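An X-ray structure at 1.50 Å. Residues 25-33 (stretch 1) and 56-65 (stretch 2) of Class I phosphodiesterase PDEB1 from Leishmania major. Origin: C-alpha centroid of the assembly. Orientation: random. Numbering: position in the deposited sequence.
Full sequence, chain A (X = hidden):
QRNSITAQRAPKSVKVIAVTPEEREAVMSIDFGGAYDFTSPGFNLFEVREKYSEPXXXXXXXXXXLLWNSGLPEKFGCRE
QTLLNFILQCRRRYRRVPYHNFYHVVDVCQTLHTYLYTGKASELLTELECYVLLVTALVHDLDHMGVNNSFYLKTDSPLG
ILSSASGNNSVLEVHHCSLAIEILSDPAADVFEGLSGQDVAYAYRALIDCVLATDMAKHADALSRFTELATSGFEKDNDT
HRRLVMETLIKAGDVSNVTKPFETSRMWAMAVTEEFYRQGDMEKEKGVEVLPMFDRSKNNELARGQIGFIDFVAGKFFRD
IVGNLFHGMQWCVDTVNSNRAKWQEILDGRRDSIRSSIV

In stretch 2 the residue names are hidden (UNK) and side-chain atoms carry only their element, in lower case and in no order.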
# COMPACT_ATOMS: atom_id res chain seq x y z
N GLU A 25 10.13 24.62 15.80
CA GLU A 25 10.85 25.86 16.08
C GLU A 25 11.88 26.18 15.00
O GLU A 25 12.07 27.33 14.63
CB GLU A 25 11.52 25.77 17.45
CG GLU A 25 10.56 25.94 18.61
CD GLU A 25 11.07 25.34 19.91
OE1 GLU A 25 12.30 25.40 20.15
OE2 GLU A 25 10.25 24.81 20.69
N ALA A 26 12.55 25.14 14.51
CA ALA A 26 13.57 25.32 13.48
C ALA A 26 12.97 25.88 12.19
O ALA A 26 13.66 26.56 11.43
CB ALA A 26 14.27 23.99 13.20
N VAL A 27 11.70 25.59 11.95
CA VAL A 27 11.04 26.10 10.74
C VAL A 27 10.54 27.53 10.97
O VAL A 27 10.74 28.41 10.13
CB VAL A 27 9.84 25.22 10.32
CG1 VAL A 27 9.15 25.82 9.11
CG2 VAL A 27 10.32 23.80 10.01
N MET A 28 9.89 27.75 12.10
CA MET A 28 9.35 29.07 12.40
C MET A 28 10.41 30.14 12.64
O MET A 28 10.12 31.33 12.58
CB MET A 28 8.41 28.99 13.61
CG MET A 28 7.20 28.09 13.39
SD MET A 28 6.36 28.39 11.81
CE MET A 28 5.46 29.90 12.19
N SER A 29 11.65 29.72 12.90
CA SER A 29 12.72 30.68 13.14
C SER A 29 13.28 31.24 11.84
O SER A 29 13.99 32.24 11.84
CB SER A 29 13.86 30.02 13.94
OG SER A 29 14.57 29.09 13.15
N ILE A 30 12.95 30.60 10.72
CA ILE A 30 13.43 31.07 9.42
C ILE A 30 12.88 32.46 9.11
O ILE A 30 11.67 32.67 9.09
CB ILE A 30 13.00 30.11 8.28
CG1 ILE A 30 13.65 28.73 8.47
CG2 ILE A 30 13.37 30.71 6.93
CD1 ILE A 30 15.17 28.73 8.30
N ASP A 31 13.79 33.40 8.85
CA ASP A 31 13.39 34.76 8.54
C ASP A 31 13.58 35.07 7.05
O ASP A 31 14.70 35.13 6.55
CB ASP A 31 14.20 35.75 9.39
CG ASP A 31 13.91 37.20 9.04
OD1 ASP A 31 12.74 37.52 8.75
OD2 ASP A 31 14.86 38.02 9.07
N PHE A 32 12.46 35.25 6.35
CA PHE A 32 12.50 35.55 4.93
C PHE A 32 12.52 37.05 4.71
O PHE A 32 12.95 37.53 3.66
CB PHE A 32 11.27 34.99 4.22
CG PHE A 32 11.18 33.49 4.24
CD1 PHE A 32 10.19 32.85 4.97
CD2 PHE A 32 12.08 32.72 3.51
CE1 PHE A 32 10.10 31.46 4.98
CE2 PHE A 32 12.00 31.34 3.51
CZ PHE A 32 11.01 30.71 4.25
N GLY A 33 12.06 37.79 5.72
CA GLY A 33 12.00 39.24 5.60
C GLY A 33 10.91 39.55 4.60
O GLY A 33 9.76 39.14 4.78
N UNK A 56 16.20 22.79 4.12
CA UNK A 56 15.00 21.97 4.31
C UNK A 56 14.02 22.69 5.22
O UNK A 56 12.80 22.58 5.04
s UNK A 56 14.62 19.11 2.69
c UNK A 56 15.58 18.23 1.47
c UNK A 56 15.36 20.60 4.89
c UNK A 56 15.91 19.63 3.86
N UNK A 57 14.53 23.40 6.22
CA UNK A 57 13.67 24.15 7.13
C UNK A 57 13.08 25.34 6.38
O UNK A 57 11.89 25.67 6.53
o UNK A 57 15.83 23.67 10.02
c UNK A 57 14.44 24.64 8.35
c UNK A 57 14.81 23.53 9.31
o UNK A 57 14.08 22.52 9.38
N UNK A 58 13.90 26.00 5.57
CA UNK A 58 13.43 27.15 4.80
C UNK A 58 12.34 26.72 3.81
O UNK A 58 11.34 27.41 3.64
c UNK A 58 14.60 27.79 4.06
N UNK A 59 12.53 25.57 3.17
CA UNK A 59 11.54 25.07 2.21
C UNK A 59 10.22 24.77 2.92
O UNK A 59 9.15 25.03 2.38
c UNK A 59 12.08 23.82 1.52
N UNK A 60 10.30 24.19 4.11
CA UNK A 60 9.10 23.88 4.88
C UNK A 60 8.42 25.20 5.25
O UNK A 60 7.19 25.29 5.30
c UNK A 60 9.48 23.12 6.14
N UNK A 61 9.24 26.22 5.51
CA UNK A 61 8.71 27.52 5.87
C UNK A 61 7.99 28.19 4.71
O UNK A 61 7.03 28.93 4.91
N UNK A 62 8.47 27.94 3.50
CA UNK A 62 7.85 28.51 2.31
C UNK A 62 6.41 28.00 2.22
O UNK A 62 5.48 28.79 2.08
c UNK A 62 7.83 28.51 -0.21
c UNK A 62 9.99 28.77 1.03
c UNK A 62 8.61 28.10 1.03
N UNK A 63 6.24 26.69 2.33
CA UNK A 63 4.90 26.13 2.24
C UNK A 63 4.02 26.49 3.43
O UNK A 63 2.82 26.73 3.26
c UNK A 63 5.50 24.24 0.71
c UNK A 63 5.73 23.95 3.16
c UNK A 63 4.92 24.59 2.07
N UNK A 64 4.58 26.54 4.64
CA UNK A 64 3.76 26.90 5.79
C UNK A 64 3.25 28.33 5.65
O UNK A 64 2.07 28.60 5.90
o UNK A 64 1.19 28.47 11.38
c UNK A 64 3.72 27.21 8.31
c UNK A 64 2.87 28.96 9.76
c UNK A 64 2.05 26.72 10.00
c UNK A 64 4.54 26.77 7.11
c UNK A 64 2.04 28.05 10.39
c UNK A 64 3.71 28.54 8.72
c UNK A 64 2.89 26.30 8.97
N UNK A 65 4.13 29.23 5.24
CA UNK A 65 3.75 30.63 5.07
C UNK A 65 2.70 30.78 3.97
O UNK A 65 1.66 31.42 4.16
c UNK A 65 4.69 32.95 4.69
c UNK A 65 4.98 31.47 4.71
o UNK A 65 4.77 33.62 5.73
n UNK A 65 4.34 33.47 3.52
O HOH W 1 16.36 26.19 11.06

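Position 56 carries three carbons and a sulfur in an unbranched chain, with the sulfur between the second carbon and the last, and it stays out of reach of stretch 1. That is Met56.

Position 57 has two carbons, the second bearing two oxygens, a carboxylate. Its CA-to-CB bond points toward stretch 1, its CA lies 4.9 Å from the CA of Val27, and one of its oxygens touches Ala26. This is Asp57. OD2 of Asp57 comes within 3.6 Å of CB of Ala26, and water 1 joins the two residues by donating to Ala26 O and to Asp57 OD2, each 2.8 Å from the water O. OD1 is satisfied elsewhere in the structure.

Position 58 shows one carbon, CB, 4.3 Å from CG2 of Ile30, while its backbone O meets CZ of Phe32 at 3.4 Å, near the plane of the ring and at its edge. It is therefore Ala58.

Position 59 also has a single carbon, its CA-to-CB bond pointing away from stretch 1: Ala59.

At position 60 the single carbon, CB, lies 4.0 Å from CG2 of Val27, its CA-to-CB bond sideways to stretch 1. This is Ala60, a small apolar neighbour for a buried valine.

Position 61 has no side-chain atoms, and its bare backbone admits close packing: N is 3.6 Å from CG1 of Val27, and C is 3.9 Å from CE1 of Phe32. So it is Gly61. An ideal CB here would point toward stretch 1 and fall a tight 3.3 Å from CZ of Phe32.

Position 62 has three carbons, one carrying the other two, and they pack against the ring of Phe32: Val62. Its CG2 lies 3.9 Å from CZ of Phe32.

Position 63 has the same branched trio, out of reach of stretch 1: Val63.

Position 64 has one carbon, then a six-carbon ring bearing an oxygen. The ring has SD of Met28 over one face, 4.3 Å from the centroid and 22° off the normal. This is Tyr64, with CE of Met28 3.7 Å from CE1 of Tyr64.

Position 65 has two carbons, the second carrying one oxygen and one nitrogen, a carboxamide. Its nearest approach to stretch 1 is 5.1 Å, from its CB to CE1 of Phe32: Asn65.

The rule here is shape before polarity. No direct hydrogen bond crosses the contact, which buries 475 Å² in all. Val27, Ile30 and Phe32 pack against a helix where Ala58, Ala60 and Gly61 present little side chain on this side, so that backbone atoms are touched directly, Gly61 giving room where Phe32 comes close. Met28 adds a sulfur-aromatic contact with Tyr64, and the water links Asp57 to Ala26.

Stretch 2 (56-65) MDAAAGVVYN
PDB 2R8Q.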